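Local coordinates for CHAD domain protein (Streptomyces chartreusis, PDB 6RN5) that binds polyphosphate and metal ions through a helical CHAD-domain fold, as a member of the phosin family, at the interface of chains A and B. Numbering follows the deposited sequence. Chains: chain A/B, CHAD domain protein.

Contact 1: the interface of chains A and B. Residues chain A 116, 169, 172, 342-343, 346; chain B 260-261, 345.
B:Ile261 reaches into a groove of chain A between helix 338-366 and the pair formed by helix 82-120 and the start of helix 170-198, and its hydrophobic contacts diverge by branch. The gamma-methyl CG2 meets A:Thr169 CG2 at 3.7 Å, whereas the delta-methyl CD1 lies 3.8 Å from A:Leu116 CD2. With chi1 at -50°, CG1 stands opposite the carbonyl carbon and carries CD1 inward, past A:Ala343 CB. A:Val346 lies antiparallel alongside the same isoleucine, its CB and CG1 both packed on B:Ile261 CG1; its CG1 also touches B:Leu260 CB at 3.8 Å, while CG2 faces the backbone carbonyl of B:Gly345. The second kind of contact is CH-pi: B:Gly345 CA sits over one face of the A:Tyr342 ring, 3.5 Å from its centroid and displaced toward the CD2-CE2 rim. With no side chain at B:Gly345, the two copies of helix 338-366 can come close; a beta-carbon there would probably run into the backbone oxygen A:Tyr342 O and crowd the tyrosine ring. A polar link runs through water 1, which is 2.7 Å from the phenol A:Tyr342 OH and 3.1 Å from B:Leu260 O. Replacing A:Tyr342 with an alanine would probably leave B:Gly345 without its aromatic cover and water 1 without its phenol partner. The patch hides 199 Å² and, mainly apolar, joins the two copies in the deposited dimer, which may not be the biological one.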
# COMPACT_ATOMS: atom_id res chain seq x y z
N LEU A 116 2.62 -3.11 12.80
CA LEU A 116 3.23 -1.82 13.18
C LEU A 116 4.77 -1.82 13.29
O LEU A 116 5.44 -0.81 12.98
CB LEU A 116 2.68 -1.35 14.53
CG LEU A 116 1.28 -0.72 14.59
CD1 LEU A 116 0.89 -0.59 16.05
CD2 LEU A 116 1.20 0.63 13.89
N THR A 169 8.66 4.89 16.21
CA THR A 169 8.47 6.31 16.37
C THR A 169 7.29 6.52 17.33
O THR A 169 6.51 5.60 17.55
CB THR A 169 8.28 6.97 14.98
OG1 THR A 169 8.37 8.40 15.09
CG2 THR A 169 6.95 6.56 14.36
N ALA A 172 3.67 5.26 16.03
CA ALA A 172 3.55 3.85 16.04
C ALA A 172 3.46 3.29 17.45
O ALA A 172 2.71 2.33 17.68
CB ALA A 172 4.76 3.24 15.37
N TYR A 342 -2.33 8.99 12.57
CA TYR A 342 -1.61 8.85 11.31
C TYR A 342 -1.09 7.47 11.20
O TYR A 342 -1.23 6.85 10.18
CB TYR A 342 -0.50 9.90 11.28
CG TYR A 342 0.51 9.87 10.13
CD1 TYR A 342 1.59 8.96 10.14
CD2 TYR A 342 0.45 10.82 9.13
CE1 TYR A 342 2.54 8.99 9.12
CE2 TYR A 342 1.39 10.87 8.12
CZ TYR A 342 2.44 9.96 8.13
OH TYR A 342 3.33 10.02 7.12
N ALA A 343 -0.52 6.94 12.29
CA ALA A 343 -0.06 5.58 12.27
C ALA A 343 -1.19 4.59 11.99
O ALA A 343 -0.99 3.60 11.30
CB ALA A 343 0.61 5.23 13.59
N VAL A 346 -2.11 4.25 8.34
CA VAL A 346 -1.18 3.42 7.62
C VAL A 346 -1.50 1.95 7.85
O VAL A 346 -1.52 1.12 6.94
CB VAL A 346 0.28 3.68 8.10
CG1 VAL A 346 1.26 2.78 7.41
CG2 VAL A 346 0.69 5.12 7.79
N LEU B 260 7.04 3.40 6.49
CA LEU B 260 5.81 4.13 6.27
C LEU B 260 5.35 4.92 7.49
O LEU B 260 4.64 5.90 7.37
CB LEU B 260 4.74 3.16 5.81
CG LEU B 260 5.17 2.39 4.56
CD1 LEU B 260 4.15 1.32 4.20
CD2 LEU B 260 5.37 3.34 3.40
N ILE B 261 5.79 4.54 8.67
CA ILE B 261 5.54 5.35 9.83
C ILE B 261 6.91 5.71 10.36
O ILE B 261 7.67 4.82 10.72
CB ILE B 261 4.74 4.60 10.91
CG1 ILE B 261 3.50 3.93 10.33
CG2 ILE B 261 4.29 5.59 11.97
CD1 ILE B 261 2.84 2.94 11.28
N GLY B 345 -1.65 10.10 6.70
CA GLY B 345 -0.90 8.83 6.81
C GLY B 345 -1.06 7.89 5.61
O GLY B 345 -0.09 7.30 5.13
O HOH W 1 5.61 8.85 7.86

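Contact 2: the interface of chains A and B. Residues chain A 260, 328, 331, 344-345, 348; chain B 342, 346.
Helix 338-366 of chain B meets its counterpart in chain A, the end of helix 305-331 and the loop residue A:Leu260. B:Tyr342 is the central wedge, with 67 Å² of its surface hidden by chain A. Its chi1 of 173° sets the ring opposite the backbone N, and chi2 of -80° turns one face toward A:Gly345, whose CA lies 3.5 Å from the ring centroid. The CD2-CE2 rim also meets a methyl group, A:Ala331 CB, at 3.5 Å from CD2. Further out, the phenol oxygen passes A:Ala328 CB and comes over one face of the A:His348 imidazole. OH is 3.2 Å from A:His348 CG and sits 3.1 Å above the ring plane, displaced toward the rim, so this is packing against a face rather than an in-plane approach to a ring nitrogen. Water 2 lies over that same face and bridges the chains, 2.7 Å from B:Tyr342 OH and 3.1 Å from A:Leu260 O. B:Val346 extends the patch along its helix: CG1 packs on A:Leu260 CB, and CG2 is 3.5 Å from the backbone oxygen A:Gly345 O. A:His348 is a copper ligand, together with A:His262 and A:His271. The tyrosine of one chain therefore packs directly against a metal-binding side chain of the other, and could restrict the tilt of its imidazole. The contact thus joins the subunits of the deposited dimer beside a copper site.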
# COMPACT_ATOMS: atom_id res chain seq x y z
N LEU A 260 -9.52 3.38 1.09
CA LEU A 260 -8.58 3.43 2.19
C LEU A 260 -8.84 4.59 3.15
O LEU A 260 -8.46 4.53 4.31
CB LEU A 260 -7.17 3.48 1.62
CG LEU A 260 -6.89 2.31 0.69
CD1 LEU A 260 -5.54 2.45 0.02
CD2 LEU A 260 -6.96 0.99 1.46
N ALA A 328 -9.17 1.29 12.12
CA ALA A 328 -10.02 2.43 11.78
C ALA A 328 -10.79 2.90 13.02
O ALA A 328 -10.79 4.10 13.35
CB ALA A 328 -10.98 2.10 10.61
N ALA A 331 -8.79 4.76 15.54
CA ALA A 331 -8.53 6.12 15.09
C ALA A 331 -9.64 7.11 15.44
O ALA A 331 -9.40 8.31 15.43
CB ALA A 331 -8.30 6.12 13.57
N LEU A 344 -2.34 4.83 12.60
CA LEU A 344 -3.46 3.96 12.45
C LEU A 344 -3.99 3.99 11.03
O LEU A 344 -4.45 2.98 10.55
CB LEU A 344 -4.57 4.37 13.43
CG LEU A 344 -4.24 4.15 14.90
CD1 LEU A 344 -5.33 4.82 15.74
CD2 LEU A 344 -4.18 2.67 15.19
N GLY A 345 -3.94 5.15 10.38
CA GLY A 345 -4.25 5.23 8.93
C GLY A 345 -3.41 4.30 8.04
O GLY A 345 -3.93 3.65 7.13
N HIS A 348 -4.40 0.56 8.90
CA HIS A 348 -5.62 0.19 8.20
C HIS A 348 -5.35 -0.09 6.74
O HIS A 348 -5.86 -1.08 6.20
CB HIS A 348 -6.68 1.29 8.33
CG HIS A 348 -7.88 1.10 7.45
ND1 HIS A 348 -7.95 1.62 6.17
CD2 HIS A 348 -9.04 0.43 7.66
CE1 HIS A 348 -9.12 1.28 5.64
NE2 HIS A 348 -9.80 0.55 6.52
N TYR B 342 -5.01 11.04 9.86
CA TYR B 342 -5.17 9.66 9.42
C TYR B 342 -5.18 9.63 7.94
O TYR B 342 -4.51 8.81 7.35
CB TYR B 342 -6.47 9.12 10.02
CG TYR B 342 -6.97 7.74 9.59
CD1 TYR B 342 -7.64 7.56 8.36
CD2 TYR B 342 -6.85 6.67 10.45
CE1 TYR B 342 -8.14 6.32 8.01
CE2 TYR B 342 -7.36 5.42 10.12
CZ TYR B 342 -8.01 5.26 8.91
OH TYR B 342 -8.48 4.03 8.61
N VAL B 346 -2.30 7.77 5.12
CA VAL B 346 -2.62 6.95 3.99
C VAL B 346 -1.96 7.51 2.73
O VAL B 346 -1.38 6.79 1.92
CB VAL B 346 -4.16 6.91 3.77
CG1 VAL B 346 -4.52 6.11 2.54
CG2 VAL B 346 -4.86 6.26 4.95
O HOH W 2 -10.39 4.21 6.77

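About 9 Å separates the C-alpha centres of contact 1 and contact 2, and both rest on helix 338-366 of each chain. The residues at positions 260, 342, 345 and 346 take part in both with the chains exchanged, as expected for an interface with two-fold symmetry. Contact 1 extends this shared core toward helices 82-120 and 170-198 of chain A; contact 2 extends it toward helix 305-331 and the copper-binding histidine. Together they form one continuous seam in the deposited dimer, placing reciprocal tyrosine contacts near the metal sites of both copies.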